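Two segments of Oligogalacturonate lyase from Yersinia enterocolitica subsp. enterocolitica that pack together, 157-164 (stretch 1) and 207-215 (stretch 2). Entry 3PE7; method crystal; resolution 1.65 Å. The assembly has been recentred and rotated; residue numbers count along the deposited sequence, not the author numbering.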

# COMPACT_ATOMS: atom_id res chain seq x y z
N LYS A 157 -4.38 -3.53 -21.12
CA LYS A 157 -3.76 -4.83 -20.85
C LYS A 157 -4.32 -5.39 -19.53
O LYS A 157 -4.65 -6.57 -19.45
N PHE A 158 -4.42 -4.52 -18.53
CA PHE A 158 -4.93 -4.90 -17.20
C PHE A 158 -6.37 -5.39 -17.30
O PHE A 158 -6.72 -6.41 -16.68
N HIS A 159 -7.19 -4.71 -18.10
CA HIS A 159 -8.58 -5.12 -18.33
C HIS A 159 -8.69 -6.49 -19.01
O HIS A 159 -9.38 -7.39 -18.51
N GLU A 160 -7.99 -6.65 -20.14
CA GLU A 160 -8.04 -7.87 -20.95
C GLU A 160 -7.45 -9.09 -20.25
O GLU A 160 -7.85 -10.23 -20.52
N PHE A 161 -6.48 -8.85 -19.37
CA PHE A 161 -5.78 -9.93 -18.69
C PHE A 161 -6.75 -10.81 -17.88
O PHE A 161 -6.59 -12.04 -17.82
N TYR A 162 -7.74 -10.17 -17.28
CA TYR A 162 -8.75 -10.86 -16.47
C TYR A 162 -9.43 -12.02 -17.22
O TYR A 162 -9.63 -13.09 -16.66
N PHE A 163 -9.73 -11.80 -18.49
CA PHE A 163 -10.47 -12.79 -19.28
C PHE A 163 -9.64 -14.00 -19.70
O PHE A 163 -10.21 -15.01 -20.13
N THR A 164 -8.32 -13.90 -19.56
CA THR A 164 -7.41 -14.99 -19.92
C THR A 164 -7.37 -16.12 -18.89
O THR A 164 -6.80 -17.16 -19.16
N HIS A 207 -10.09 -11.55 -5.93
CA HIS A 207 -10.21 -11.87 -7.35
C HIS A 207 -10.01 -10.56 -8.07
O HIS A 207 -10.87 -9.66 -7.99
N GLU A 208 -8.86 -10.42 -8.71
CA GLU A 208 -8.51 -9.20 -9.45
C GLU A 208 -9.27 -9.16 -10.78
O GLU A 208 -9.64 -10.20 -11.33
N GLY A 209 -9.52 -7.95 -11.27
CA GLY A 209 -10.25 -7.76 -12.51
C GLY A 209 -11.27 -6.65 -12.38
O GLY A 209 -11.40 -6.05 -11.31
N PRO A 210 -11.98 -6.35 -13.48
CA PRO A 210 -12.97 -5.28 -13.52
C PRO A 210 -13.95 -5.39 -12.36
O PRO A 210 -14.52 -6.46 -12.12
N HIS A 211 -14.14 -4.27 -11.66
CA HIS A 211 -14.93 -4.21 -10.43
C HIS A 211 -16.35 -4.74 -10.59
O HIS A 211 -16.91 -5.34 -9.66
N ASP A 212 -16.93 -4.50 -11.77
CA ASP A 212 -18.31 -4.85 -12.03
C ASP A 212 -18.48 -6.23 -12.67
O ASP A 212 -19.60 -6.68 -12.92
N LEU A 213 -17.36 -6.91 -12.90
CA LEU A 213 -17.41 -8.23 -13.54
C LEU A 213 -17.04 -9.38 -12.62
O LEU A 213 -17.57 -10.48 -12.79
N VAL A 214 -16.16 -9.14 -11.66
CA VAL A 214 -15.72 -10.21 -10.77
C VAL A 214 -16.90 -10.80 -10.00
O VAL A 214 -17.79 -10.06 -9.56
N ASP A 215 -16.91 -12.13 -9.87
CA ASP A 215 -17.90 -12.84 -9.05
C ASP A 215 -18.00 -12.25 -7.63
O ASP A 215 -19.08 -11.92 -7.15

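Stretch 2 has no regular helix or strand through most of its length and packs against Phe158, His159, Tyr162 and Phe163 of stretch 1; no direct hydrogen bond joins the two, and 378 Å² is buried between them. At its start, His207 lies outside the contact, and its ND1 donates to Asp215 OD2 at 2.7 Å (angle 164°), tying the two ends of the stretch together.

Glu208 (chi1 t, chi2 p) leaves its backbone sideways, yet its end approaches Phe158: its CD lies 3.8 Å from Phe158 CZ, at the edge of that ring, whose chi1 is t. The carboxylate is held by Gly209 N, which donates to Glu208 OE2 at 2.8 Å (161°). The backbone contributes too, with Glu208 O 3.3 Å from Tyr162 CD2.

Gly209 makes the close approach possible: its CA is 5.2 Å from Tyr162 CA and 3.8 Å from Tyr162 CD2. An ideal CB would fall 2.4 Å from Tyr162 CD2, a clash, and phi/psi of 136/178 by themselves call for glycine.

Pro210 points toward stretch 1 with a C-gamma exo pucker. Its CD sits over one face of Tyr162 (chi1 t), 3.9 Å from the ring centroid and 29° off the normal, which supports a CH-pi contact; Pro210 CG meets His159 CD2 at 3.6 Å. The backbone then turns, with Leu213 N and Val214 N both donating to Pro210 O (3.0 and 3.2 Å).

His211 and Asp212 make no contact. Leu213 (m, t) points toward stretch 1, its CD1 3.6 Å from Phe163 CZ and its CB 4.2 Å from Tyr162 CE1. Val214 (m) places CG1 3.9 Å from Tyr162 CE2.

Finally, water 1 bridges the stretches, 2.7 Å from Tyr162 OH and accepting from Asp215 N at 3.0 Å, so the phenol hydroxyl has a polar partner.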

# COMPACT_ATOMS: atom_id res chain seq x y z
CB LYS A 157 -2.24 -4.71 -20.76
CG LYS A 157 -1.53 -4.47 -22.10
CD LYS A 157 -0.11 -3.99 -21.87
CE LYS A 157 0.68 -3.84 -23.17
NZ LYS A 157 0.13 -2.78 -24.07
CB PHE A 158 -4.82 -3.70 -16.24
CG PHE A 158 -4.92 -4.06 -14.76
CD1 PHE A 158 -3.77 -4.31 -14.00
CD2 PHE A 158 -6.16 -4.12 -14.14
CE1 PHE A 158 -3.86 -4.63 -12.64
CE2 PHE A 158 -6.27 -4.45 -12.78
CZ PHE A 158 -5.12 -4.69 -12.03
CB HIS A 159 -9.33 -4.05 -19.14
CG HIS A 159 -10.78 -4.36 -19.35
ND1 HIS A 159 -11.24 -5.04 -20.45
CD2 HIS A 159 -11.87 -4.10 -18.58
CE1 HIS A 159 -12.56 -5.16 -20.37
NE2 HIS A 159 -12.96 -4.61 -19.24
CB GLU A 160 -7.34 -7.66 -22.30
CG GLU A 160 -8.04 -6.63 -23.22
CD GLU A 160 -9.49 -6.99 -23.52
OE1 GLU A 160 -9.75 -8.13 -23.94
OE2 GLU A 160 -10.36 -6.10 -23.35
CB PHE A 161 -4.71 -9.36 -17.76
CG PHE A 161 -3.80 -10.39 -17.19
CD1 PHE A 161 -3.00 -11.19 -18.02
CD2 PHE A 161 -3.74 -10.59 -15.81
CE1 PHE A 161 -2.16 -12.15 -17.47
CE2 PHE A 161 -2.88 -11.55 -15.27
CZ PHE A 161 -2.09 -12.33 -16.10
CB TYR A 162 -9.79 -9.84 -15.99
CG TYR A 162 -11.08 -10.45 -15.45
CD1 TYR A 162 -12.26 -10.43 -16.20
CD2 TYR A 162 -11.11 -11.04 -14.19
CE1 TYR A 162 -13.44 -10.99 -15.71
CE2 TYR A 162 -12.28 -11.61 -13.69
CZ TYR A 162 -13.44 -11.58 -14.45
OH TYR A 162 -14.61 -12.12 -13.95
CB PHE A 163 -11.08 -12.11 -20.51
CG PHE A 163 -12.00 -10.97 -20.18
CD1 PHE A 163 -13.35 -11.20 -19.91
CD2 PHE A 163 -11.52 -9.67 -20.12
CE1 PHE A 163 -14.20 -10.14 -19.61
CE2 PHE A 163 -12.37 -8.59 -19.81
CZ PHE A 163 -13.71 -8.83 -19.56
CB THR A 164 -5.97 -14.51 -20.17
OG1 THR A 164 -5.40 -14.02 -18.96
CG2 THR A 164 -5.92 -13.42 -21.25
CB HIS A 207 -11.57 -12.48 -7.65
CG HIS A 207 -11.73 -13.89 -7.14
ND1 HIS A 207 -12.86 -14.64 -7.38
CD2 HIS A 207 -10.91 -14.67 -6.41
CE1 HIS A 207 -12.73 -15.82 -6.82
NE2 HIS A 207 -11.56 -15.86 -6.20
CB GLU A 208 -6.99 -9.10 -9.65
CG GLU A 208 -6.49 -7.73 -10.17
CD GLU A 208 -7.08 -6.57 -9.38
OE1 GLU A 208 -6.54 -6.28 -8.32
OE2 GLU A 208 -8.08 -5.97 -9.82
CB PRO A 210 -13.69 -5.53 -14.85
CG PRO A 210 -12.66 -6.21 -15.71
CD PRO A 210 -11.92 -7.10 -14.75
CB HIS A 211 -14.98 -2.76 -9.89
CG HIS A 211 -15.66 -1.80 -10.82
ND1 HIS A 211 -16.99 -1.45 -10.68
CD2 HIS A 211 -15.19 -1.11 -11.89
CE1 HIS A 211 -17.31 -0.59 -11.64
NE2 HIS A 211 -16.24 -0.36 -12.38
CB ASP A 212 -19.00 -3.75 -12.87
CG ASP A 212 -18.29 -3.47 -14.19
OD1 ASP A 212 -17.05 -3.60 -14.27
OD2 ASP A 212 -18.98 -3.08 -15.16
CB LEU A 213 -16.52 -8.26 -14.79
CG LEU A 213 -16.94 -7.33 -15.94
CD1 LEU A 213 -16.00 -7.52 -17.11
CD2 LEU A 213 -18.40 -7.54 -16.37
CB VAL A 214 -14.56 -9.78 -9.82
CG1 VAL A 214 -13.31 -9.44 -10.64
CG2 VAL A 214 -14.95 -8.59 -8.93
CB ASP A 215 -17.61 -14.37 -9.03
CG ASP A 215 -16.22 -14.74 -8.44
OD1 ASP A 215 -16.06 -15.91 -8.02
OD2 ASP A 215 -15.28 -13.91 -8.39
O HOH W 1 -14.84 -13.47 -11.63